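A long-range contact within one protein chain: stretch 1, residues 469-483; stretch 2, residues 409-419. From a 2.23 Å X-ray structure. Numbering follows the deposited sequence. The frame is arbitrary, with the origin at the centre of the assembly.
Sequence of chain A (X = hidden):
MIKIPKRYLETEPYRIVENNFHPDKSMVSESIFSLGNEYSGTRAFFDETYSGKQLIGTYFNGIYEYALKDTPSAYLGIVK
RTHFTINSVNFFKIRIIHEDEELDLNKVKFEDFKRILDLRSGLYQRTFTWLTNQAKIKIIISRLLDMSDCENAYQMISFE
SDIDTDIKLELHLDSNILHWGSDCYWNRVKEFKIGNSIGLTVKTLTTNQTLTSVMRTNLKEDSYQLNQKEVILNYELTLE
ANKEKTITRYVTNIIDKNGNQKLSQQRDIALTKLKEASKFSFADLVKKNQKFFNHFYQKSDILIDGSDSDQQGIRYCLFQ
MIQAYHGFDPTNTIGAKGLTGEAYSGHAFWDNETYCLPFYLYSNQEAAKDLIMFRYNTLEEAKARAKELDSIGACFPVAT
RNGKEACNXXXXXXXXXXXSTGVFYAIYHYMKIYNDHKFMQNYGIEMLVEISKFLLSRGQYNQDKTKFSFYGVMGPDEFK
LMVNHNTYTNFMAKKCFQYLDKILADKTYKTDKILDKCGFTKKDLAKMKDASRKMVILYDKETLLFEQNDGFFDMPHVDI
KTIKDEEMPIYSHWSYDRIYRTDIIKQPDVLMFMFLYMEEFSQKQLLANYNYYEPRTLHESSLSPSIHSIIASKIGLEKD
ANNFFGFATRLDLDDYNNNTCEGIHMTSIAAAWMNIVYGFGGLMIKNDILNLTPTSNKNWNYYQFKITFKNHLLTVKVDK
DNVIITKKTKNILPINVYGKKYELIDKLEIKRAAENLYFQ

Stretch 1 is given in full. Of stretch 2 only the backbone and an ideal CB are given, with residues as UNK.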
# COMPACT_ATOMS: atom_id res chain seq x y z
N SER A 469 -21.90 12.39 -8.78
CA SER A 469 -20.87 12.70 -7.76
C SER A 469 -19.52 12.09 -8.12
O SER A 469 -19.38 11.61 -9.24
CB SER A 469 -21.35 12.25 -6.41
OG SER A 469 -20.52 12.76 -5.39
N PHE A 470 -18.56 12.14 -7.20
CA PHE A 470 -17.32 11.35 -7.27
C PHE A 470 -17.39 10.38 -6.11
O PHE A 470 -17.62 10.83 -4.98
CB PHE A 470 -16.08 12.24 -7.29
CG PHE A 470 -16.02 13.17 -8.48
CD1 PHE A 470 -16.79 14.32 -8.53
CD2 PHE A 470 -15.27 12.85 -9.60
CE1 PHE A 470 -16.77 15.16 -9.63
CE2 PHE A 470 -15.23 13.70 -10.70
CZ PHE A 470 -15.97 14.86 -10.71
N TYR A 471 -17.20 9.10 -6.41
CA TYR A 471 -17.20 7.96 -5.47
C TYR A 471 -15.75 7.53 -5.29
O TYR A 471 -15.01 7.61 -6.29
CB TYR A 471 -18.09 6.84 -6.02
CG TYR A 471 -19.55 7.18 -6.01
CD1 TYR A 471 -20.13 7.83 -7.09
CD2 TYR A 471 -20.34 6.89 -4.92
CE1 TYR A 471 -21.48 8.16 -7.09
CE2 TYR A 471 -21.67 7.28 -4.88
CZ TYR A 471 -22.24 7.92 -5.97
OH TYR A 471 -23.55 8.26 -5.93
N GLY A 472 -15.38 7.10 -4.08
CA GLY A 472 -14.08 6.49 -3.76
C GLY A 472 -12.99 7.52 -3.88
O GLY A 472 -12.03 7.29 -4.62
N VAL A 473 -13.17 8.67 -3.22
CA VAL A 473 -12.28 9.85 -3.39
C VAL A 473 -11.71 10.27 -2.05
O VAL A 473 -12.05 9.68 -0.99
CB VAL A 473 -13.00 11.00 -4.11
CG1 VAL A 473 -13.36 10.61 -5.53
CG2 VAL A 473 -14.23 11.51 -3.35
N MET A 474 -10.83 11.26 -2.13
CA MET A 474 -10.23 11.96 -0.99
C MET A 474 -10.13 13.43 -1.38
O MET A 474 -9.60 13.71 -2.48
CB MET A 474 -8.83 11.39 -0.70
CG MET A 474 -8.05 12.19 0.30
SD MET A 474 -6.36 11.61 0.59
CE MET A 474 -6.66 10.11 1.52
N GLY A 475 -10.60 14.32 -0.50
CA GLY A 475 -10.48 15.77 -0.67
C GLY A 475 -9.12 16.23 -0.17
O GLY A 475 -8.26 15.40 0.11
N PRO A 476 -8.88 17.55 -0.04
CA PRO A 476 -7.64 18.03 0.58
C PRO A 476 -7.40 17.45 1.99
O PRO A 476 -6.23 17.28 2.33
CB PRO A 476 -7.81 19.56 0.60
CG PRO A 476 -8.82 19.84 -0.51
CD PRO A 476 -9.75 18.64 -0.51
N ASP A 477 -8.46 17.16 2.76
CA ASP A 477 -8.36 16.52 4.10
C ASP A 477 -7.98 15.06 3.87
O ASP A 477 -8.85 14.25 3.53
CB ASP A 477 -9.64 16.61 4.94
CG ASP A 477 -9.59 15.72 6.19
OD1 ASP A 477 -8.47 15.46 6.64
OD2 ASP A 477 -10.67 15.26 6.69
N GLU A 478 -6.71 14.75 4.03
CA GLU A 478 -6.19 13.40 3.71
C GLU A 478 -6.59 12.40 4.80
O GLU A 478 -6.24 11.22 4.64
CB GLU A 478 -4.67 13.44 3.54
CG GLU A 478 -4.27 14.38 2.42
CD GLU A 478 -2.79 14.39 2.14
OE1 GLU A 478 -2.05 13.71 2.86
OE2 GLU A 478 -2.41 15.02 1.18
N PHE A 479 -7.31 12.83 5.82
CA PHE A 479 -7.78 11.94 6.90
C PHE A 479 -9.12 11.31 6.51
O PHE A 479 -9.64 10.58 7.34
CB PHE A 479 -7.82 12.69 8.23
CG PHE A 479 -6.46 13.13 8.73
CD1 PHE A 479 -5.28 12.63 8.20
CD2 PHE A 479 -6.38 13.99 9.82
CE1 PHE A 479 -4.04 13.03 8.69
CE2 PHE A 479 -5.14 14.36 10.34
CZ PHE A 479 -3.98 13.90 9.76
N LYS A 480 -9.60 11.52 5.29
CA LYS A 480 -10.87 10.91 4.78
C LYS A 480 -10.61 10.22 3.44
O LYS A 480 -10.42 10.95 2.42
CB LYS A 480 -11.97 11.97 4.69
CG LYS A 480 -12.64 12.25 6.02
CD LYS A 480 -13.45 11.06 6.53
CE LYS A 480 -13.58 11.05 8.04
NZ LYS A 480 -12.27 11.18 8.72
N LEU A 481 -10.64 8.89 3.46
CA LEU A 481 -10.22 8.00 2.34
C LEU A 481 -11.39 7.14 1.83
O LEU A 481 -12.04 6.47 2.63
CB LEU A 481 -9.06 7.13 2.83
CG LEU A 481 -8.66 5.97 1.93
CD1 LEU A 481 -8.29 6.44 0.53
CD2 LEU A 481 -7.53 5.17 2.54
N MET A 482 -11.61 7.14 0.51
CA MET A 482 -12.64 6.30 -0.18
C MET A 482 -14.00 6.73 0.36
O MET A 482 -14.87 5.87 0.67
CB MET A 482 -12.44 4.80 0.05
CG MET A 482 -11.15 4.23 -0.54
SD MET A 482 -11.04 4.32 -2.33
CE MET A 482 -12.61 3.59 -2.82
N VAL A 483 -14.17 8.04 0.51
CA VAL A 483 -15.49 8.62 0.87
C VAL A 483 -16.23 8.96 -0.42
O VAL A 483 -15.58 9.00 -1.48
CB VAL A 483 -15.35 9.84 1.79
CG1 VAL A 483 -14.75 9.42 3.12
CG2 VAL A 483 -14.59 10.98 1.16
N UNK A 409 1.54 6.22 -3.80
CA UNK A 409 0.49 5.89 -2.81
C UNK A 409 -0.86 6.00 -3.51
O UNK A 409 -1.36 7.14 -3.68
CB UNK A 409 0.55 6.81 -1.59
N UNK A 410 -1.45 4.87 -3.88
CA UNK A 410 -2.78 4.85 -4.55
C UNK A 410 -3.81 5.67 -3.74
O UNK A 410 -4.62 6.36 -4.38
CB UNK A 410 -3.27 3.41 -4.72
N UNK A 411 -3.73 5.61 -2.40
CA UNK A 411 -4.62 6.27 -1.42
C UNK A 411 -4.73 7.77 -1.70
O UNK A 411 -5.67 8.36 -1.16
CB UNK A 411 -4.11 6.04 0.00
N UNK A 412 -3.71 8.37 -2.32
CA UNK A 412 -3.71 9.78 -2.74
C UNK A 412 -3.84 9.83 -4.26
O UNK A 412 -4.74 10.58 -4.73
CB UNK A 412 -2.44 10.50 -2.28
N UNK A 413 -3.00 9.09 -4.99
CA UNK A 413 -2.86 9.22 -6.47
C UNK A 413 -4.13 8.76 -7.19
O UNK A 413 -4.39 9.32 -8.26
CB UNK A 413 -1.67 8.40 -6.97
N UNK A 414 -4.89 7.82 -6.64
CA UNK A 414 -6.11 7.27 -7.28
C UNK A 414 -7.36 8.01 -6.78
O UNK A 414 -8.45 7.82 -7.38
CB UNK A 414 -6.24 5.77 -6.99
N UNK A 415 -7.23 8.85 -5.75
CA UNK A 415 -8.41 9.34 -5.00
C UNK A 415 -8.59 10.86 -5.04
O UNK A 415 -9.75 11.28 -4.79
CB UNK A 415 -8.31 8.90 -3.54
N UNK A 416 -7.54 11.63 -5.31
CA UNK A 416 -7.53 13.11 -5.12
C UNK A 416 -7.49 13.79 -6.49
O UNK A 416 -6.47 13.65 -7.19
CB UNK A 416 -6.34 13.55 -4.27
N UNK A 417 -8.53 14.54 -6.84
CA UNK A 417 -8.59 15.25 -8.15
C UNK A 417 -8.35 16.74 -7.95
O UNK A 417 -8.46 17.49 -8.94
CB UNK A 417 -9.94 15.03 -8.83
N UNK A 418 -7.93 17.15 -6.75
CA UNK A 418 -7.57 18.56 -6.45
C UNK A 418 -6.53 19.06 -7.44
O UNK A 418 -6.53 20.24 -7.72
CB UNK A 418 -7.04 18.70 -5.02
N UNK A 419 -5.60 18.27 -8.03
CA UNK A 419 -4.68 18.86 -9.00
C UNK A 419 -5.39 19.31 -10.29
O UNK A 419 -5.03 20.34 -10.84
CB UNK A 419 -3.58 17.85 -9.34

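Position 409 precedes a helix, and its ideal CB has nothing of stretch 1 within 5.5 Å, so many side chains would suit; the residue is L409, at the N-cap position.

At 410 (phi/psi -51/-38, helical) CA-to-CB runs sideways. Only a long side chain could reach L481 and M482, both apolar there. W410 does so: chi1 of 73° (p) brings CZ3 to 3.9 Å from M482 SD, which lies at the ring edge, 87° off the normal.

At 411 the ideal CB is 4.2 Å from L481 CD1 and 5.0 Å from M474 CE, favouring an aliphatic stem; stretch 1 sets no demand on the tip. Q411 offers its CG, 4.0 Å from L481 CD2, while its end leads away; its NE2 is hydrogen-bonded elsewhere in the structure.

Position 412 also points sideways, its ideal CB 5.0 Å from M474 SD, with the carboxylate of E478 further out. A long polar or basic chain, or a ring, would suit. The residue is H412. Its CD2 is 3.5 Å from M474 SD, and E478 CD lies over one ring face; water 1 joins H412 NE2 (2.8 Å) to E478 O (2.7 Å).

Positions 413 and 414 have ideal CBs with no stretch 1 atom within 5.5 Å, so stretch 1 decides little. They are A413 and S414.

Position 415 is tightly placed: its ideal CB is 3.7 Å from M474 N and 4.2 Å from G472 O, and its backbone O accepts a hydrogen bond from M474 N (2.9 Å, 153°). A small or beta-branched residue fits such close quarters. T415 puts CG2 4.1 Å from L481 CD1, while OG1 donates to Q411 O at 2.6 Å.

At 416 the ideal CB is 3.7 Å from M474 O, and G475 O is an acceptor within reach of an extended chain. A long donor, amide or basic, is suggested. Q416, with chi2 of -177° (t), donates from NE2 to G475 O (3.2 Å, 160°); water 2 links its OE1 (2.7 Å) to E478 OE2 (2.6 Å).

Position 417 points toward stretch 1, where F470 and V473 CG1 make an apolar offering that calls for a large aliphatic or aromatic group. F417 brings CE2 to 3.7 Å from V473 CG1 and CD2 to 4.3 Å from F470 CD2.

Position 418 points toward P476, its ideal CB 5.0 Å from CG. Aliphatic or long polar chains are plausible. Q418 sets OE1 3.1 Å from P476 N, which has no hydrogen to share; instead, water 3 bridges Q418 NE2 (3.2 Å) and P476 O (2.7 Å).

Position 419 is out of reach, and helical angles (-68/-38) permit many residues; it is P419.

Stretch 2, residues 409-419: LWQHASTQFQP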
# COMPACT_ATOMS: atom_id res chain seq x y z
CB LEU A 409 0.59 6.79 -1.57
CG LEU A 409 1.90 6.69 -0.76
CD1 LEU A 409 1.89 7.64 0.44
CD2 LEU A 409 2.15 5.26 -0.29
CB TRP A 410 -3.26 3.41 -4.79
CG TRP A 410 -3.70 2.72 -3.55
CD1 TRP A 410 -2.96 1.90 -2.75
CD2 TRP A 410 -5.00 2.81 -2.94
NE1 TRP A 410 -3.69 1.50 -1.67
CE2 TRP A 410 -4.94 2.05 -1.75
CE3 TRP A 410 -6.19 3.46 -3.27
CZ2 TRP A 410 -6.05 1.90 -0.92
CZ3 TRP A 410 -7.27 3.34 -2.43
CH2 TRP A 410 -7.20 2.57 -1.27
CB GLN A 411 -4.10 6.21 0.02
CG GLN A 411 -4.01 4.84 0.63
CD GLN A 411 -2.60 4.29 0.58
OE1 GLN A 411 -1.93 4.32 -0.47
NE2 GLN A 411 -2.15 3.74 1.71
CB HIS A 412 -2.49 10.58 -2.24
CG HIS A 412 -2.35 10.61 -0.76
ND1 HIS A 412 -1.13 10.89 -0.13
CD2 HIS A 412 -3.20 10.26 0.22
CE1 HIS A 412 -1.27 10.74 1.17
NE2 HIS A 412 -2.53 10.35 1.41
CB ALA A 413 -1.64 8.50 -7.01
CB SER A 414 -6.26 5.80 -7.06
OG SER A 414 -5.15 5.10 -7.62
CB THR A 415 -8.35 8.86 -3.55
OG1 THR A 415 -7.18 9.42 -2.96
CG2 THR A 415 -8.34 7.35 -3.48
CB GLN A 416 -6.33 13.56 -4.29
CG GLN A 416 -6.41 13.20 -2.81
CD GLN A 416 -5.21 13.75 -2.08
OE1 GLN A 416 -4.08 13.36 -2.37
NE2 GLN A 416 -5.45 14.75 -1.23
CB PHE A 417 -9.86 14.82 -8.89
CG PHE A 417 -9.98 13.32 -8.91
CD1 PHE A 417 -8.92 12.53 -9.30
CD2 PHE A 417 -11.12 12.68 -8.45
CE1 PHE A 417 -9.01 11.14 -9.28
CE2 PHE A 417 -11.22 11.30 -8.43
CZ PHE A 417 -10.16 10.53 -8.84
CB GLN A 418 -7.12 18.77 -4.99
CG GLN A 418 -5.89 17.97 -4.55
CD GLN A 418 -5.85 17.73 -3.05
OE1 GLN A 418 -6.87 17.47 -2.42
NE2 GLN A 418 -4.67 17.84 -2.48
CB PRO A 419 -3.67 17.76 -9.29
CG PRO A 419 -3.84 16.73 -8.18
CD PRO A 419 -5.28 16.85 -7.74
O HOH W 1 -4.09 9.89 3.74
O HOH W 2 -1.94 14.58 -1.35
O HOH W 3 -4.24 17.06 0.58
O HOH W 4 -8.60 15.84 -3.90
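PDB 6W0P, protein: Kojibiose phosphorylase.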